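Local coordinates for protein botulinum neurotoxin type G (Clostridium botulinum, PDB 3MPP) that targets a paralysing clostridial neurotoxin to host cells, its receptor-binding domain attaching the toxin to the cell surface before the protease light chain is delivered into the cytosol, at residues Y361-L366 with W420-V425; N224-F229 with I352-E357; Q239-N244 with N278-L283. The protein carries 4 engineered substitutions. One frame throughout, in Å; residues are numbered along the deposited sequence.

Interaction 1: Y361-L366 with W420-V425; sequences YNCQIL and WQFIPV
I365 and W420 set their side chains at about a right angle, and the CD1 methyl of I365 lies over one face of the indole, 4.2 Å from the centroid of the five-membered ring in a CH-pi contact. Isoleucine suits this place because its longer CG1 arm carries CD1 out to the indole face. The same methyl stands obliquely to the F422 ring, whose edge is met by sulfur instead: C363 SG is 3.7 Å from F422 CE2, near the ring plane. C363 chi1 of 65° puts SG between the backbone N and the carbonyl carbon, on the side of this ring.

The amides of N362 and Q421 are turned 74° apart. Q421 NE2 donates to N362 OD1 at 2.9 Å; the acceptor lies near the donor's amide plane, whereas NE2 sits above the carbonyl plane of N362. Between these polar and apolar groups the backbones pair once, C363 N with W420 O and W420 N with C363 O, each 2.9 Å. Two residues from this pair on each segment, a water bridges Y361 O and F422 N. The indole NE1 is satisfied by F377 O, which ties the buried W420 to strand 373-382.

This single antiparallel hydrogen-bonded bridge, with aromatic and aliphatic side chains packed beside it, joins 361-366 to strand 420-423 inside the beta-trefoil of the C-terminal receptor-binding subdomain.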
loop_
_atom_site.group_PDB
_atom_site.type_symbol
_atom_site.label_atom_id
_atom_site.label_comp_id
_atom_site.label_asym_id
_atom_site.label_seq_id
_atom_site.Cartn_x
_atom_site.Cartn_y
_atom_site.Cartn_z
ATOM N N TYR A 361 -3.634 -5.772 -0.985
ATOM C CA TYR A 361 -3.673 -5.089 -2.266
ATOM C C TYR A 361 -3.657 -6.072 -3.449
ATOM O O TYR A 361 -3.464 -5.670 -4.582
ATOM C CB TYR A 361 -2.505 -4.107 -2.361
ATOM C CG TYR A 361 -2.461 -3.119 -1.207
ATOM C CD1 TYR A 361 -3.636 -2.719 -0.557
ATOM C CD2 TYR A 361 -1.261 -2.558 -0.798
ATOM C CE1 TYR A 361 -3.604 -1.791 0.509
ATOM C CE2 TYR A 361 -1.212 -1.640 0.255
ATOM C CZ TYR A 361 -2.385 -1.260 0.902
ATOM O OH TYR A 361 -2.320 -0.347 1.936
ATOM N N ASN A 362 -3.867 -7.354 -3.169
ATOM C CA ASN A 362 -3.928 -8.370 -4.210
ATOM C C ASN A 362 -5.279 -8.432 -4.920
ATOM O O ASN A 362 -6.300 -8.046 -4.374
ATOM C CB ASN A 362 -3.628 -9.738 -3.611
ATOM C CG ASN A 362 -2.243 -9.810 -3.013
ATOM O OD1 ASN A 362 -1.239 -9.769 -3.733
ATOM N ND2 ASN A 362 -2.175 -9.892 -1.688
ATOM N N CYS A 363 -5.279 -8.956 -6.135
ATOM C CA CYS A 363 -6.512 -9.160 -6.877
ATOM C C CYS A 363 -6.317 -10.370 -7.777
ATOM O O CYS A 363 -5.195 -10.849 -7.940
ATOM C CB CYS A 363 -6.865 -7.916 -7.705
ATOM S SG CYS A 363 -5.662 -7.563 -9.005
ATOM N N GLN A 364 -7.415 -10.879 -8.326
ATOM C CA GLN A 364 -7.379 -12.041 -9.213
ATOM C C GLN A 364 -7.932 -11.627 -10.566
ATOM O O GLN A 364 -8.697 -10.665 -10.654
ATOM C CB GLN A 364 -8.244 -13.180 -8.651
ATOM C CG GLN A 364 -7.794 -13.711 -7.276
ATOM C CD GLN A 364 -8.206 -12.814 -6.114
ATOM O OE1 GLN A 364 -9.328 -12.286 -6.074
ATOM N NE2 GLN A 364 -7.301 -12.650 -5.155
ATOM N N ILE A 365 -7.555 -12.346 -11.621
ATOM C CA ILE A 365 -8.054 -12.017 -12.959
ATOM C C ILE A 365 -8.761 -13.234 -13.536
ATOM O O ILE A 365 -8.148 -14.280 -13.706
ATOM C CB ILE A 365 -6.918 -11.563 -13.902
ATOM C CG1 ILE A 365 -6.129 -10.424 -13.259
ATOM C CG2 ILE A 365 -7.487 -11.146 -15.275
ATOM C CD1 ILE A 365 -4.670 -10.343 -13.660
ATOM N N LEU A 366 -10.053 -13.070 -13.819
ATOM C CA LEU A 366 -10.930 -14.129 -14.269
ATOM C C LEU A 366 -11.266 -13.944 -15.753
ATOM O O LEU A 366 -11.322 -12.825 -16.249
ATOM C CB LEU A 366 -12.224 -14.089 -13.433
ATOM C CG LEU A 366 -13.457 -14.874 -13.891
ATOM C CD1 LEU A 366 -13.228 -16.368 -13.812
ATOM C CD2 LEU A 366 -14.710 -14.489 -13.089
ATOM N N TRP A 420 -2.361 -11.194 -7.819
ATOM C CA TRP A 420 -1.520 -10.228 -8.507
ATOM C C TRP A 420 -1.622 -8.846 -7.894
ATOM O O TRP A 420 -2.640 -8.507 -7.273
ATOM C CB TRP A 420 -1.969 -10.127 -9.972
ATOM C CG TRP A 420 -1.926 -11.443 -10.743
ATOM C CD1 TRP A 420 -2.958 -12.333 -10.915
ATOM C CD2 TRP A 420 -0.795 -12.001 -11.449
ATOM N NE1 TRP A 420 -2.530 -13.412 -11.683
ATOM C CE2 TRP A 420 -1.218 -13.227 -12.027
ATOM C CE3 TRP A 420 0.526 -11.585 -11.647
ATOM C CZ2 TRP A 420 -0.364 -14.034 -12.793
ATOM C CZ3 TRP A 420 1.376 -12.392 -12.411
ATOM C CH2 TRP A 420 0.926 -13.608 -12.962
ATOM N N GLN A 421 -0.569 -8.052 -8.077
ATOM C CA GLN A 421 -0.647 -6.621 -7.805
ATOM C C GLN A 421 -0.092 -5.844 -8.986
ATOM O O GLN A 421 0.812 -6.309 -9.692
ATOM C CB GLN A 421 0.120 -6.266 -6.525
ATOM C CG GLN A 421 -0.437 -6.968 -5.272
ATOM C CD GLN A 421 0.305 -6.576 -4.016
ATOM O OE1 GLN A 421 0.714 -5.425 -3.859
ATOM N NE2 GLN A 421 0.472 -7.530 -3.102
ATOM N N PHE A 422 -0.647 -4.663 -9.198
ATOM C CA PHE A 422 -0.227 -3.792 -10.282
ATOM C C PHE A 422 0.669 -2.668 -9.738
ATOM O O PHE A 422 0.299 -1.970 -8.782
ATOM C CB PHE A 422 -1.457 -3.212 -10.978
ATOM C CG PHE A 422 -2.260 -4.246 -11.772
ATOM C CD1 PHE A 422 -1.961 -4.512 -13.108
ATOM C CD2 PHE A 422 -3.304 -4.945 -11.181
ATOM C CE1 PHE A 422 -2.689 -5.451 -13.843
ATOM C CE2 PHE A 422 -4.050 -5.894 -11.914
ATOM C CZ PHE A 422 -3.734 -6.144 -13.244
ATOM N N ILE A 423 1.828 -2.483 -10.359
ATOM C CA ILE A 423 2.827 -1.528 -9.867
ATOM C C ILE A 423 3.027 -0.360 -10.844
ATOM O O ILE A 423 3.633 -0.526 -11.895
ATOM C CB ILE A 423 4.211 -2.211 -9.653
ATOM C CG1 ILE A 423 4.066 -3.541 -8.916
ATOM C CG2 ILE A 423 5.149 -1.281 -8.891
ATOM C CD1 ILE A 423 5.444 -4.204 -8.596
ATOM N N PRO A 424 2.495 0.825 -10.501
ATOM C CA PRO A 424 2.836 2.018 -11.278
ATOM C C PRO A 424 4.163 2.610 -10.823
ATOM O O PRO A 424 4.532 2.459 -9.654
ATOM C CB PRO A 424 1.722 3.008 -10.919
ATOM C CG PRO A 424 1.197 2.539 -9.553
ATOM C CD PRO A 424 1.683 1.128 -9.305
ATOM N N VAL A 425 4.859 3.293 -11.729
ATOM C CA VAL A 425 6.054 4.046 -11.359
ATOM C C VAL A 425 5.644 5.152 -10.396
ATOM O O VAL A 425 4.742 5.926 -10.699
ATOM C CB VAL A 425 6.732 4.704 -12.582
ATOM C CG1 VAL A 425 7.943 5.503 -12.123
ATOM C CG2 VAL A 425 7.125 3.655 -13.616
HETATM O O HOH W 1 -2.676 -4.376 -7.092
#

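Interaction 2: N224-F229 with I352-E357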
loop_
_atom_site.group_PDB
_atom_site.type_symbol
_atom_site.label_atom_id
_atom_site.label_comp_id
_atom_site.label_asym_id
_atom_site.label_seq_id
_atom_site.Cartn_x
_atom_site.Cartn_y
_atom_site.Cartn_z
ATOM N N ASN A 224 -14.096 -3.066 -0.931
ATOM C CA ASN A 224 -14.675 -3.114 -2.272
ATOM C C ASN A 224 -13.791 -2.408 -3.291
ATOM O O ASN A 224 -14.043 -2.460 -4.500
ATOM C CB ASN A 224 -16.078 -2.495 -2.281
ATOM C CG ASN A 224 -16.755 -2.587 -3.645
ATOM O OD1 ASN A 224 -17.344 -1.618 -4.128
ATOM N ND2 ASN A 224 -16.668 -3.757 -4.271
ATOM N N THR A 225 -12.753 -1.744 -2.795
ATOM C CA THR A 225 -11.852 -0.998 -3.661
ATOM C C THR A 225 -10.690 -1.865 -4.141
ATOM O O THR A 225 -10.050 -2.565 -3.353
ATOM C CB THR A 225 -11.314 0.264 -2.956
ATOM O OG1 THR A 225 -12.369 1.226 -2.826
ATOM C CG2 THR A 225 -10.163 0.879 -3.747
ATOM N N LEU A 226 -10.438 -1.836 -5.445
ATOM C CA LEU A 226 -9.252 -2.474 -6.013
ATOM C C LEU A 226 -8.095 -1.494 -5.846
ATOM O O LEU A 226 -8.235 -0.300 -6.115
ATOM C CB LEU A 226 -9.467 -2.791 -7.499
ATOM C CG LEU A 226 -10.460 -3.922 -7.794
ATOM C CD1 LEU A 226 -10.727 -4.051 -9.299
ATOM C CD2 LEU A 226 -9.926 -5.227 -7.246
ATOM N N LYS A 227 -6.952 -1.990 -5.390
ATOM C CA LYS A 227 -5.829 -1.118 -5.141
ATOM C C LYS A 227 -4.609 -1.535 -5.935
ATOM O O LYS A 227 -4.544 -2.659 -6.414
ATOM C CB LYS A 227 -5.510 -1.149 -3.644
ATOM C CG LYS A 227 -6.480 -0.268 -2.842
ATOM C CD LYS A 227 -6.695 -0.792 -1.458
ATOM C CE LYS A 227 -7.982 -0.194 -0.885
ATOM N NZ LYS A 227 -8.696 -1.179 -0.037
ATOM N N ASP A 228 -3.642 -0.624 -6.045
ATOM C CA ASP A 228 -2.337 -0.944 -6.626
ATOM C C ASP A 228 -1.343 -1.389 -5.541
ATOM O O ASP A 228 -1.682 -1.468 -4.355
ATOM C CB ASP A 228 -1.793 0.223 -7.491
ATOM C CG ASP A 228 -1.453 1.484 -6.677
ATOM O OD1 ASP A 228 -1.301 1.405 -5.442
ATOM O OD2 ASP A 228 -1.318 2.560 -7.289
ATOM N N PHE A 229 -0.132 -1.730 -5.974
ATOM C CA PHE A 229 0.932 -2.234 -5.117
ATOM C C PHE A 229 1.212 -1.263 -3.957
ATOM O O PHE A 229 1.600 -1.684 -2.862
ATOM C CB PHE A 229 2.169 -2.378 -6.005
ATOM C CG PHE A 229 3.380 -2.984 -5.336
ATOM C CD1 PHE A 229 3.510 -4.365 -5.215
ATOM C CD2 PHE A 229 4.433 -2.177 -4.935
ATOM C CE1 PHE A 229 4.653 -4.918 -4.674
ATOM C CE2 PHE A 229 5.580 -2.722 -4.376
ATOM C CZ PHE A 229 5.688 -4.099 -4.243
ATOM N N ILE A 352 -11.582 -8.291 -13.242
ATOM C CA ILE A 352 -10.706 -8.194 -12.082
ATOM C C ILE A 352 -11.546 -8.374 -10.825
ATOM O O ILE A 352 -12.623 -7.789 -10.685
ATOM C CB ILE A 352 -9.930 -6.862 -12.036
ATOM C CG1 ILE A 352 -9.158 -6.643 -13.333
ATOM C CG2 ILE A 352 -8.927 -6.862 -10.899
ATOM C CD1 ILE A 352 -8.084 -5.572 -13.208
ATOM N N LYS A 353 -11.052 -9.198 -9.912
ATOM C CA LYS A 353 -11.846 -9.605 -8.769
ATOM C C LYS A 353 -11.024 -9.500 -7.484
ATOM O O LYS A 353 -9.802 -9.365 -7.517
ATOM C CB LYS A 353 -12.314 -11.053 -8.949
ATOM C CG LYS A 353 -12.991 -11.370 -10.262
ATOM C CD LYS A 353 -14.427 -10.875 -10.319
ATOM C CE LYS A 353 -15.322 -11.639 -9.380
ATOM N NZ LYS A 353 -16.739 -11.526 -9.843
ATOM N N LYS A 354 -11.710 -9.569 -6.352
ATOM C CA LYS A 354 -11.044 -9.712 -5.062
ATOM C C LYS A 354 -11.828 -10.724 -4.229
ATOM O O LYS A 354 -12.692 -10.358 -3.426
ATOM C CB LYS A 354 -10.969 -8.369 -4.329
ATOM C CG LYS A 354 -9.758 -8.262 -3.444
ATOM C CD LYS A 354 -9.926 -7.189 -2.380
ATOM C CE LYS A 354 -10.020 -5.810 -2.976
ATOM N NZ LYS A 354 -9.886 -4.787 -1.901
ATOM N N TYR A 355 -11.533 -12.002 -4.435
ATOM C CA TYR A 355 -12.299 -13.080 -3.811
ATOM C C TYR A 355 -12.025 -13.300 -2.321
ATOM O O TYR A 355 -12.828 -13.923 -1.621
ATOM C CB TYR A 355 -12.036 -14.401 -4.547
ATOM C CG TYR A 355 -12.629 -14.478 -5.924
ATOM C CD1 TYR A 355 -14.008 -14.456 -6.114
ATOM C CD2 TYR A 355 -11.813 -14.604 -7.034
ATOM C CE1 TYR A 355 -14.546 -14.545 -7.380
ATOM C CE2 TYR A 355 -12.337 -14.699 -8.296
ATOM C CZ TYR A 355 -13.695 -14.672 -8.465
ATOM O OH TYR A 355 -14.188 -14.764 -9.727
ATOM N N TYR A 356 -10.882 -12.827 -1.837
ATOM C CA TYR A 356 -10.473 -13.110 -0.461
ATOM C C TYR A 356 -9.283 -12.229 -0.126
ATOM O O TYR A 356 -8.835 -11.455 -0.970
ATOM C CB TYR A 356 -10.103 -14.587 -0.319
ATOM C CG TYR A 356 -9.288 -15.058 -1.504
ATOM C CD1 TYR A 356 -7.964 -14.685 -1.636
ATOM C CD2 TYR A 356 -9.851 -15.853 -2.501
ATOM C CE1 TYR A 356 -7.202 -15.088 -2.724
ATOM C CE2 TYR A 356 -9.093 -16.264 -3.611
ATOM C CZ TYR A 356 -7.769 -15.872 -3.707
ATOM O OH TYR A 356 -6.995 -16.259 -4.778
ATOM N N GLU A 357 -8.755 -12.374 1.088
ATOM C CA GLU A 357 -7.737 -11.464 1.632
ATOM C C GLU A 357 -8.038 -10.003 1.271
ATOM O O GLU A 357 -7.189 -9.285 0.759
ATOM C CB GLU A 357 -6.301 -11.884 1.246
ATOM C CG GLU A 357 -5.970 -11.897 -0.252
ATOM C CD GLU A 357 -4.515 -12.274 -0.532
ATOM O OE1 GLU A 357 -3.693 -12.295 0.414
ATOM O OE2 GLU A 357 -4.185 -12.550 -1.704
HETATM O O HOH W 2 -7.974 -3.553 0.417
#
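The flat group at which T225 and K354 meet is the peptide carbonyl of T225: K354 NZ comes to T225 O at 2.7 Å, tilted 30° from the carbonyl plane. Two aromatic rings of these segments find their partners elsewhere. The Y355 ring has K353 CB over one face, 3.7 Å above its plane and offset toward the rim, a contact within 352-357 itself. The F229 ring, at the far end of 224-229, turns instead to F243, which it meets edge-to-face, and to K142 in a cation-pi contact.

The long side chain of K354 starts out toward 224-229 and bends at chi3 (-65°), which places CE within 3.3 Å of T225 O. The ammonium is gripped a second time by K358 O, so two backbone carbonyls hold it.

All this takes place where the chain enters the beta-trefoil subdomain: 224-229 belongs to the loop following helix 210-220, and it is laid against the end of strand 346-353. There the apolar half of the contact forms. L226 and I352 cross obliquely, with L226 CD1 3.7 Å from I352 CG2 and L226 CD2 4.1 Å from the same methyl. Leucine, forked at its end, lets both methyls bear on one branch of isoleucine. Standing anti to the backbone N, I352 CG2 is the branch that meets them.

K227 brings a second ammonium close, its NZ 4.2 Å from K354 NZ. Such like charges would be expected to repel, although a water beside the pair accepts from both, only weakly from K354, and the carbonyl oxygens around K354 NZ would probably favour its positive charge.

Interaction 3: Q239-N244 with N278-L283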
loop_
_atom_site.group_PDB
_atom_site.type_symbol
_atom_site.label_atom_id
_atom_site.label_comp_id
_atom_site.label_asym_id
_atom_site.label_seq_id
_atom_site.Cartn_x
_atom_site.Cartn_y
_atom_site.Cartn_z
ATOM N N GLN A 239 -0.032 2.983 -16.754
ATOM C CA GLN A 239 0.988 1.941 -16.929
ATOM C C GLN A 239 1.327 1.224 -15.627
ATOM O O GLN A 239 1.626 1.864 -14.618
ATOM C CB GLN A 239 2.252 2.522 -17.551
ATOM C CG GLN A 239 2.032 3.064 -18.971
ATOM C CD GLN A 239 3.194 3.913 -19.410
ATOM O OE1 GLN A 239 3.701 4.717 -18.634
ATOM N NE2 GLN A 239 3.649 3.721 -20.639
ATOM N N TYR A 240 1.300 -0.107 -15.676
ATOM C CA TYR A 240 1.546 -0.947 -14.516
ATOM C C TYR A 240 2.465 -2.106 -14.867
ATOM O O TYR A 240 2.243 -2.796 -15.867
ATOM C CB TYR A 240 0.248 -1.588 -14.045
ATOM C CG TYR A 240 -0.742 -0.664 -13.374
ATOM C CD1 TYR A 240 -0.377 0.113 -12.275
ATOM C CD2 TYR A 240 -2.060 -0.608 -13.814
ATOM C CE1 TYR A 240 -1.312 0.947 -11.641
ATOM C CE2 TYR A 240 -2.997 0.221 -13.196
ATOM C CZ TYR A 240 -2.615 0.989 -12.105
ATOM O OH TYR A 240 -3.552 1.808 -11.485
ATOM N N TYR A 241 3.469 -2.333 -14.026
ATOM C CA TYR A 241 4.214 -3.591 -14.023
ATOM C C TYR A 241 3.450 -4.582 -13.144
ATOM O O TYR A 241 2.556 -4.198 -12.385
ATOM C CB TYR A 241 5.656 -3.351 -13.533
ATOM C CG TYR A 241 6.380 -2.389 -14.447
ATOM C CD1 TYR A 241 6.922 -2.831 -15.650
ATOM C CD2 TYR A 241 6.478 -1.035 -14.136
ATOM C CE1 TYR A 241 7.566 -1.950 -16.527
ATOM C CE2 TYR A 241 7.117 -0.141 -15.006
ATOM C CZ TYR A 241 7.661 -0.614 -16.192
ATOM O OH TYR A 241 8.297 0.244 -17.044
ATOM N N LEU A 242 3.782 -5.860 -13.257
ATOM C CA LEU A 242 2.949 -6.891 -12.674
ATOM C C LEU A 242 3.708 -7.629 -11.588
ATOM O O LEU A 242 4.886 -7.971 -11.741
ATOM C CB LEU A 242 2.450 -7.847 -13.769
ATOM C CG LEU A 242 1.280 -8.803 -13.495
ATOM C CD1 LEU A 242 0.021 -8.070 -12.987
ATOM C CD2 LEU A 242 0.959 -9.634 -14.744
ATOM N N PHE A 243 3.038 -7.825 -10.461
ATOM C CA PHE A 243 3.625 -8.540 -9.343
ATOM C C PHE A 243 2.758 -9.751 -8.992
ATOM O O PHE A 243 1.535 -9.632 -8.917
ATOM C CB PHE A 243 3.771 -7.591 -8.148
ATOM C CG PHE A 243 4.162 -8.263 -6.864
ATOM C CD1 PHE A 243 5.501 -8.462 -6.546
ATOM C CD2 PHE A 243 3.194 -8.657 -5.946
ATOM C CE1 PHE A 243 5.866 -9.073 -5.352
ATOM C CE2 PHE A 243 3.562 -9.280 -4.737
ATOM C CZ PHE A 243 4.888 -9.476 -4.442
ATOM N N ASN A 244 3.404 -10.899 -8.784
ATOM C CA ASN A 244 2.725 -12.126 -8.348
ATOM C C ASN A 244 2.971 -12.454 -6.870
ATOM O O ASN A 244 4.109 -12.662 -6.458
ATOM C CB ASN A 244 3.141 -13.315 -9.226
ATOM C CG ASN A 244 2.283 -14.528 -8.981
ATOM O OD1 ASN A 244 2.507 -15.256 -8.028
ATOM N ND2 ASN A 244 1.277 -14.740 -9.838
ATOM N N ASN A 278 14.273 -5.178 -7.846
ATOM C CA ASN A 278 13.598 -4.224 -8.737
ATOM C C ASN A 278 12.157 -4.618 -9.082
ATOM O O ASN A 278 11.853 -5.799 -9.218
ATOM C CB ASN A 278 14.416 -4.053 -10.024
ATOM C CG ASN A 278 15.693 -3.295 -9.782
ATOM O OD1 ASN A 278 16.798 -3.769 -10.075
ATOM N ND2 ASN A 278 15.554 -2.118 -9.204
ATOM N N LEU A 279 11.303 -3.606 -9.237
ATOM C CA LEU A 279 9.862 -3.742 -9.439
ATOM C C LEU A 279 9.427 -3.361 -10.838
ATOM O O LEU A 279 8.445 -3.894 -11.375
ATOM C CB LEU A 279 9.119 -2.811 -8.470
ATOM C CG LEU A 279 9.410 -3.069 -6.990
ATOM C CD1 LEU A 279 8.545 -2.174 -6.124
ATOM C CD2 LEU A 279 9.156 -4.549 -6.663
ATOM N N TYR A 280 10.124 -2.398 -11.421
ATOM C CA TYR A 280 9.734 -1.922 -12.732
ATOM C C TYR A 280 10.381 -2.766 -13.827
ATOM O O TYR A 280 11.275 -2.302 -14.518
ATOM C CB TYR A 280 10.126 -0.460 -12.898
ATOM C CG TYR A 280 9.651 0.444 -11.797
ATOM C CD1 TYR A 280 8.395 0.285 -11.232
ATOM C CD2 TYR A 280 10.433 1.514 -11.370
ATOM C CE1 TYR A 280 7.940 1.160 -10.242
ATOM C CE2 TYR A 280 9.988 2.378 -10.385
ATOM C CZ TYR A 280 8.742 2.196 -9.826
ATOM O OH TYR A 280 8.311 3.066 -8.838
ATOM N N LEU A 281 9.916 -4.001 -13.973
ATOM C CA LEU A 281 10.535 -4.986 -14.870
ATOM C C LEU A 281 9.450 -5.704 -15.656
ATOM O O LEU A 281 8.353 -5.881 -15.148
ATOM C CB LEU A 281 11.302 -6.028 -14.051
ATOM C CG LEU A 281 12.494 -5.560 -13.208
ATOM C CD1 LEU A 281 13.004 -6.721 -12.351
ATOM C CD2 LEU A 281 13.593 -5.052 -14.138
ATOM N N GLY A 282 9.757 -6.122 -16.881
ATOM C CA GLY A 282 8.843 -6.958 -17.647
ATOM C C GLY A 282 7.729 -6.243 -18.400
ATOM O O GLY A 282 7.837 -5.063 -18.728
ATOM N N LEU A 283 6.653 -6.978 -18.680
ATOM C CA LEU A 283 5.512 -6.448 -19.420
ATOM C C LEU A 283 4.957 -5.224 -18.730
ATOM O O LEU A 283 4.769 -5.227 -17.521
ATOM C CB LEU A 283 4.405 -7.497 -19.514
ATOM C CG LEU A 283 4.871 -8.786 -20.212
ATOM C CD1 LEU A 283 3.860 -9.909 -20.050
ATOM C CD2 LEU A 283 5.127 -8.486 -21.661
HETATM O O HOH W 3 5.766 -6.542 -15.393
HETATM O O HOH W 4 7.406 -6.248 -11.533
#
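Y241 points its CB toward 278-283, where that atom meets L279 O at 3.6 Å. From CG onward the ring lies against the backbone of the facing loop: CG is 3.8 Å from Y280 CA, which sits over one face, offset toward the rim. On one flank CD1 approaches L281 O at 3.4 Å, and beyond it CE1 has G282 O at the ring edge, near the plane. On the other flank CD2 touches Y280 CA and CE2 meets Y280 CB at 3.7 Å, a CH-pi contact over the face that extends to CZ at 4.1 Å. A broad flat ring suits a place where it must cover several peptide units together.

The rings of Y241 and Y280 are oblique, planes 39° apart, and the Y280 hydroxyl is held by W429 O and D426 N. Two waters fill in for direct backbone bonds, one joining L242 N to L281 O and L283 O, the other L242 O to L279 O. G282 has a positive phi of 83°, which favours glycine.

Thus the tyrosine of strand 239-244 lies on an inverse gamma turn centred on Y280, in a loop connecting strands 275-277 and 285-289 of the beta-trefoil.

How the interactions relate
All three contacts belong to the C-terminal receptor-binding subdomain, and they meet on strand 420-423. Interaction 1 is the buried one, and it draws on direct backbone pairing, amides and aromatic packing. Its strand 420-423 pairs with strand 239-244 of interaction 3 through I423 N to Y241 O and Q421 N to F243 O, and W420 packs on L242 there. Interaction 2 reaches the same strand through F229 N and F422 O, while its Y355 N is bound by Q364 OE1. Interactions 2 and 3 are only partly buried and involve loops: a lysine ammonium on carbonyls beside a leucine-isoleucine contact serves in one, a tyrosine ring and bridging waters in the other. F229 touches L279, linking these two.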